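Local coordinates for ABC transporter (Thermotoga maritima, PDB 1JI0), which binds ATP and probably hydrolyses it to power the uptake of branched-chain amino acids across the membrane, at residues 52-65 against 71-85. Residues are numbered along the deposited sequence; the frame is centred on the assembly and turned at random.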
loop_
_atom_site.group_PDB
_atom_site.type_symbol
_atom_site.label_atom_id
_atom_site.label_comp_id
_atom_site.label_asym_id
_atom_site.label_seq_id
_atom_site.Cartn_x
_atom_site.Cartn_y
_atom_site.Cartn_z
ATOM N N ILE A 52 -1.970 5.593 10.085
ATOM C CA ILE A 52 -3.252 5.122 9.572
ATOM C C ILE A 52 -3.592 3.744 10.125
ATOM O O ILE A 52 -4.742 3.481 10.489
ATOM C CB ILE A 52 -3.248 5.059 8.020
ATOM C CG1 ILE A 52 -3.174 6.476 7.436
ATOM C CG2 ILE A 52 -4.501 4.351 7.527
ATOM C CD1 ILE A 52 -2.875 6.519 5.936
ATOM N N ALA A 53 -2.590 2.866 10.195
ATOM C CA ALA A 53 -2.781 1.503 10.698
ATOM C C ALA A 53 -2.783 1.444 12.228
ATOM O O ALA A 53 -2.967 0.377 12.817
ATOM C CB ALA A 53 -1.690 0.587 10.149
ATOM N N GLY A 54 -2.567 2.592 12.861
ATOM C CA GLY A 54 -2.548 2.652 14.314
ATOM C C GLY A 54 -1.313 2.035 14.950
ATOM O O GLY A 54 -1.380 1.514 16.066
ATOM N N LEU A 55 -0.184 2.093 14.251
ATOM C CA LEU A 55 1.061 1.530 14.762
ATOM C C LEU A 55 1.890 2.607 15.445
ATOM O O LEU A 55 2.837 2.314 16.168
ATOM C CB LEU A 55 1.856 0.894 13.623
ATOM C CG LEU A 55 1.104 -0.203 12.867
ATOM C CD1 LEU A 55 1.979 -0.770 11.762
ATOM C CD2 LEU A 55 0.693 -1.288 13.834
ATOM N N VAL A 56 1.536 3.860 15.201
ATOM C CA VAL A 56 2.219 4.983 15.821
ATOM C C VAL A 56 1.094 5.944 16.185
ATOM O O VAL A 56 0.063 5.962 15.518
ATOM C CB VAL A 56 3.234 5.645 14.857
ATOM C CG1 VAL A 56 2.531 6.181 13.627
ATOM C CG2 VAL A 56 3.966 6.760 15.570
ATOM N N ARG A 57 1.275 6.727 17.240
ATOM C CA ARG A 57 0.226 7.638 17.678
ATOM C C ARG A 57 0.077 8.934 16.892
ATOM O O ARG A 57 1.059 9.548 16.471
ATOM C CB ARG A 57 0.414 7.987 19.158
ATOM C CG ARG A 57 -0.704 8.851 19.721
ATOM C CD ARG A 57 -0.386 9.344 21.122
ATOM N NE ARG A 57 -1.378 10.303 21.595
ATOM C CZ ARG A 57 -2.650 10.005 21.838
ATOM N NH1 ARG A 57 -3.480 10.949 22.261
ATOM N NH2 ARG A 57 -3.089 8.764 21.667
ATOM N N ALA A 58 -1.173 9.348 16.712
ATOM C CA ALA A 58 -1.484 10.588 16.019
ATOM C C ALA A 58 -1.810 11.604 17.109
ATOM O O ALA A 58 -2.867 11.535 17.729
ATOM C CB ALA A 58 -2.685 10.390 15.102
ATOM N N GLN A 59 -0.892 12.536 17.340
ATOM C CA GLN A 59 -1.056 13.559 18.370
ATOM C C GLN A 59 -2.106 14.604 18.000
ATOM O O GLN A 59 -2.687 15.250 18.870
ATOM C CB GLN A 59 0.279 14.271 18.617
ATOM C CG GLN A 59 1.503 13.359 18.592
ATOM C CD GLN A 59 1.581 12.430 19.785
ATOM O OE1 GLN A 59 2.617 11.801 20.031
ATOM N NE2 GLN A 59 0.486 12.335 20.537
ATOM N N LYS A 60 -2.339 14.777 16.706
ATOM C CA LYS A 60 -3.307 15.760 16.254
ATOM C C LYS A 60 -3.895 15.348 14.909
ATOM O O LYS A 60 -3.252 14.642 14.137
ATOM C CB LYS A 60 -2.626 17.125 16.148
ATOM C CG LYS A 60 -3.389 18.256 16.812
ATOM C CD LYS A 60 -2.489 19.468 17.050
ATOM C CE LYS A 60 -1.339 19.130 18.001
ATOM N NZ LYS A 60 -1.828 18.686 19.340
ATOM N N GLY A 61 -5.124 15.788 14.646
ATOM C CA GLY A 61 -5.791 15.456 13.397
ATOM C C GLY A 61 -6.572 14.158 13.467
ATOM O O GLY A 61 -6.605 13.497 14.507
ATOM N N LYS A 62 -7.214 13.783 12.365
ATOM C CA LYS A 62 -7.973 12.545 12.355
ATOM C C LYS A 62 -7.847 11.745 11.071
ATOM O O LYS A 62 -7.535 12.273 10.006
ATOM C CB LYS A 62 -9.453 12.804 12.645
ATOM C CG LYS A 62 -10.152 13.678 11.637
ATOM C CD LYS A 62 -11.647 13.774 11.941
ATOM C CE LYS A 62 -11.907 14.347 13.331
ATOM N NZ LYS A 62 -13.367 14.570 13.575
ATOM N N ILE A 63 -8.090 10.451 11.213
ATOM C CA ILE A 63 -8.028 9.502 10.120
ATOM C C ILE A 63 -9.434 8.937 10.053
ATOM O O ILE A 63 -9.940 8.381 11.029
ATOM C CB ILE A 63 -7.007 8.385 10.427
ATOM C CG1 ILE A 63 -5.636 9.019 10.699
ATOM C CG2 ILE A 63 -6.913 7.417 9.256
ATOM C CD1 ILE A 63 -4.514 8.022 10.951
ATOM N N ILE A 64 -10.071 9.110 8.902
ATOM C CA ILE A 64 -11.436 8.661 8.704
ATOM C C ILE A 64 -11.504 7.559 7.654
ATOM O O ILE A 64 -11.094 7.757 6.517
ATOM C CB ILE A 64 -12.314 9.857 8.268
ATOM C CG1 ILE A 64 -12.119 11.016 9.251
ATOM C CG2 ILE A 64 -13.782 9.448 8.230
ATOM C CD1 ILE A 64 -12.709 12.332 8.783
ATOM N N PHE A 65 -12.008 6.394 8.055
ATOM C CA PHE A 65 -12.152 5.242 7.172
ATOM C C PHE A 65 -13.640 5.086 6.879
ATOM O O PHE A 65 -14.439 4.898 7.802
ATOM C CB PHE A 65 -11.622 3.982 7.858
ATOM C CG PHE A 65 -11.787 2.736 7.044
ATOM C CD1 PHE A 65 -11.182 2.616 5.799
ATOM C CD2 PHE A 65 -12.527 1.666 7.533
ATOM C CE1 PHE A 65 -11.311 1.446 5.052
ATOM C CE2 PHE A 65 -12.661 0.491 6.792
ATOM C CZ PHE A 65 -12.050 0.382 5.549
ATOM N N THR A 71 -9.114 7.287 14.235
ATOM C CA THR A 71 -7.899 7.876 14.765
ATOM C C THR A 71 -7.480 7.224 16.075
ATOM O O THR A 71 -8.227 7.235 17.056
ATOM C CB THR A 71 -8.080 9.372 15.019
ATOM O OG1 THR A 71 -8.638 9.985 13.855
ATOM C CG2 THR A 71 -6.747 10.025 15.329
ATOM N N ASN A 72 -6.283 6.649 16.071
ATOM C CA ASN A 72 -5.713 5.995 17.243
ATOM C C ASN A 72 -6.414 4.733 17.735
ATOM O O ASN A 72 -6.232 4.325 18.882
ATOM C CB ASN A 72 -5.578 7.006 18.387
ATOM C CG ASN A 72 -4.524 8.048 18.102
ATOM O OD1 ASN A 72 -3.412 7.713 17.688
ATOM N ND2 ASN A 72 -4.858 9.318 18.318
ATOM N N LYS A 73 -7.206 4.101 16.877
ATOM C CA LYS A 73 -7.864 2.866 17.276
ATOM C C LYS A 73 -6.807 1.774 17.287
ATOM O O LYS A 73 -5.737 1.936 16.702
ATOM C CB LYS A 73 -8.973 2.486 16.294
ATOM C CG LYS A 73 -10.272 3.262 16.470
ATOM C CD LYS A 73 -11.387 2.642 15.637
ATOM C CE LYS A 73 -12.714 3.351 15.875
ATOM N NZ LYS A 73 -13.133 3.315 17.309
ATOM N N PRO A 74 -7.093 0.642 17.949
ATOM C CA PRO A 74 -6.142 -0.471 18.017
ATOM C C PRO A 74 -5.800 -1.014 16.629
ATOM O O PRO A 74 -6.689 -1.261 15.808
ATOM C CB PRO A 74 -6.881 -1.504 18.866
ATOM C CG PRO A 74 -7.775 -0.659 19.732
ATOM C CD PRO A 74 -8.294 0.349 18.750
ATOM N N ALA A 75 -4.512 -1.216 16.376
ATOM C CA ALA A 75 -4.064 -1.729 15.089
ATOM C C ALA A 75 -4.815 -2.995 14.697
ATOM O O ALA A 75 -5.163 -3.183 13.530
ATOM C CB ALA A 75 -2.560 -2.009 15.132
ATOM N N HIS A 76 -5.082 -3.855 15.674
ATOM C CA HIS A 76 -5.774 -5.103 15.391
ATOM C C HIS A 76 -7.225 -4.870 14.970
ATOM O O HIS A 76 -7.786 -5.638 14.182
ATOM C CB HIS A 76 -5.650 -6.060 16.602
ATOM C CG HIS A 76 -6.621 -5.803 17.716
ATOM N ND1 HIS A 76 -7.916 -6.277 17.695
ATOM C CD2 HIS A 76 -6.467 -5.180 18.910
ATOM C CE1 HIS A 76 -8.520 -5.958 18.829
ATOM N NE2 HIS A 76 -7.662 -5.292 19.584
ATOM N N VAL A 77 -7.818 -3.792 15.465
ATOM C CA VAL A 77 -9.193 -3.448 15.116
ATOM C C VAL A 77 -9.212 -2.910 13.687
ATOM O O VAL A 77 -9.990 -3.363 12.848
ATOM C CB VAL A 77 -9.759 -2.353 16.053
ATOM C CG1 VAL A 77 -11.163 -1.959 15.610
ATOM C CG2 VAL A 77 -9.770 -2.853 17.490
ATOM N N ILE A 78 -8.343 -1.935 13.428
ATOM C CA ILE A 78 -8.236 -1.314 12.114
ATOM C C ILE A 78 -8.011 -2.361 11.030
ATOM O O ILE A 78 -8.504 -2.221 9.914
ATOM C CB ILE A 78 -7.096 -0.278 12.102
ATOM C CG1 ILE A 78 -7.474 0.896 13.011
ATOM C CG2 ILE A 78 -6.820 0.190 10.671
ATOM C CD1 ILE A 78 -6.362 1.906 13.240
ATOM N N ASN A 79 -7.280 -3.421 11.360
ATOM C CA ASN A 79 -7.033 -4.483 10.400
ATOM C C ASN A 79 -8.328 -5.234 10.130
ATOM O O ASN A 79 -8.662 -5.530 8.982
ATOM C CB ASN A 79 -5.993 -5.461 10.935
ATOM C CG ASN A 79 -5.777 -6.633 10.002
ATOM O OD1 ASN A 79 -5.210 -6.485 8.916
ATOM N ND2 ASN A 79 -6.240 -7.808 10.413
ATOM N N ARG A 80 -9.051 -5.543 11.202
ATOM C CA ARG A 80 -10.309 -6.253 11.070
ATOM C C ARG A 80 -11.342 -5.450 10.305
ATOM O O ARG A 80 -12.228 -6.012 9.666
HETATM N N MSE A 81 -11.227 -4.129 10.360
HETATM C CA MSE A 81 -12.167 -3.265 9.661
HETATM C C MSE A 81 -12.011 -3.334 8.150
HETATM O O MSE A 81 -12.905 -2.927 7.410
HETATM C CB MSE A 81 -12.004 -1.825 10.132
HETATM C CG MSE A 81 -12.460 -1.635 11.562
HETATM SE SE MSE A 81 -12.338 0.183 12.110
HETATM C CE MSE A 81 -14.122 0.750 11.609
ATOM N N GLY A 82 -10.875 -3.836 7.686
ATOM C CA GLY A 82 -10.694 -3.946 6.251
ATOM C C GLY A 82 -9.486 -3.247 5.670
ATOM O O GLY A 82 -9.325 -3.219 4.448
ATOM N N ILE A 83 -8.641 -2.676 6.522
ATOM C CA ILE A 83 -7.436 -2.010 6.044
ATOM C C ILE A 83 -6.250 -2.968 6.099
ATOM O O ILE A 83 -5.780 -3.319 7.179
ATOM C CB ILE A 83 -7.097 -0.754 6.880
ATOM C CG1 ILE A 83 -8.163 0.318 6.661
ATOM C CG2 ILE A 83 -5.724 -0.206 6.479
ATOM C CD1 ILE A 83 -7.857 1.629 7.344
ATOM N N ALA A 84 -5.779 -3.386 4.927
ATOM C CA ALA A 84 -4.643 -4.295 4.817
ATOM C C ALA A 84 -3.363 -3.523 4.513
ATOM O O ALA A 84 -3.363 -2.607 3.685
ATOM C CB ALA A 84 -4.895 -5.316 3.719
ATOM N N LEU A 85 -2.276 -3.889 5.184
ATOM C CA LEU A 85 -0.994 -3.235 4.970
ATOM C C LEU A 85 0.105 -4.226 4.611
ATOM O O LEU A 85 0.315 -5.210 5.317
ATOM C CB LEU A 85 -0.579 -2.461 6.224
ATOM C CG LEU A 85 0.875 -1.977 6.306
ATOM C CD1 LEU A 85 1.193 -1.041 5.143
ATOM C CD2 LEU A 85 1.100 -1.268 7.629
HETATM O O HOH W 1 -3.665 -1.748 11.737
HETATM O O HOH W 2 -3.409 2.636 17.918
HETATM O O HOH W 3 -2.689 5.872 15.603
#
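Asn-72 grips both backbone polar groups of Ala-58 in the nucleotide-binding domain of this ABC transporter, where the loop after the Walker A helix meets the chain leading into helix 75-80. OD1 of Asn-72 takes the N-H of Ala-58 on a lone pair, in the carbonyl plane (2.9 Å, N-H...O 178°), while ND2 of Asn-72 reaches O of Ala-58 at 3.0 Å, with that oxygen almost in the amide plane. This two-point hold fixes the rotation of the amide; its ND2 lies over one face of the Arg-57 guanidinium, 3.8 Å from NH2, the two planes 10° apart. A lysine in place of Asn-72 would probably leave the N-H of Ala-58 without its acceptor and the Arg-57 guanidinium without its flat neighbour.

Next along, OG1 of Thr-71 accepts the N-H of Ile-63 at 2.7 Å and is also hydrogen-bonded to OD1 of Asp-69. Helix 75-80 starts against the Schellman turn at Gly-54, where a side chain would run into O of Lys-73; Ala-75 CB sits 3.6 Å from Leu-55 CD2, and Ala-75 CA makes a C-H...O contact with Ala-53 O (3.3 Å). Phe-65 has CG anti to the backbone N (chi1 177°), which carries its ring over to Ile-83, joining strand 60-65 of the antiparallel sheet to outermost strand 83-86 of the mixed core sheet. Leu-160 of strand 160-164, parallel beside 83-86, touches both side chains. CG1 of Ile-83 makes a CH-pi contact over one face, offset toward the rim, 4.0 Å from the Phe-65 centroid, and O of Met-81 meets the ring edge at CE2, 3.5 Å away.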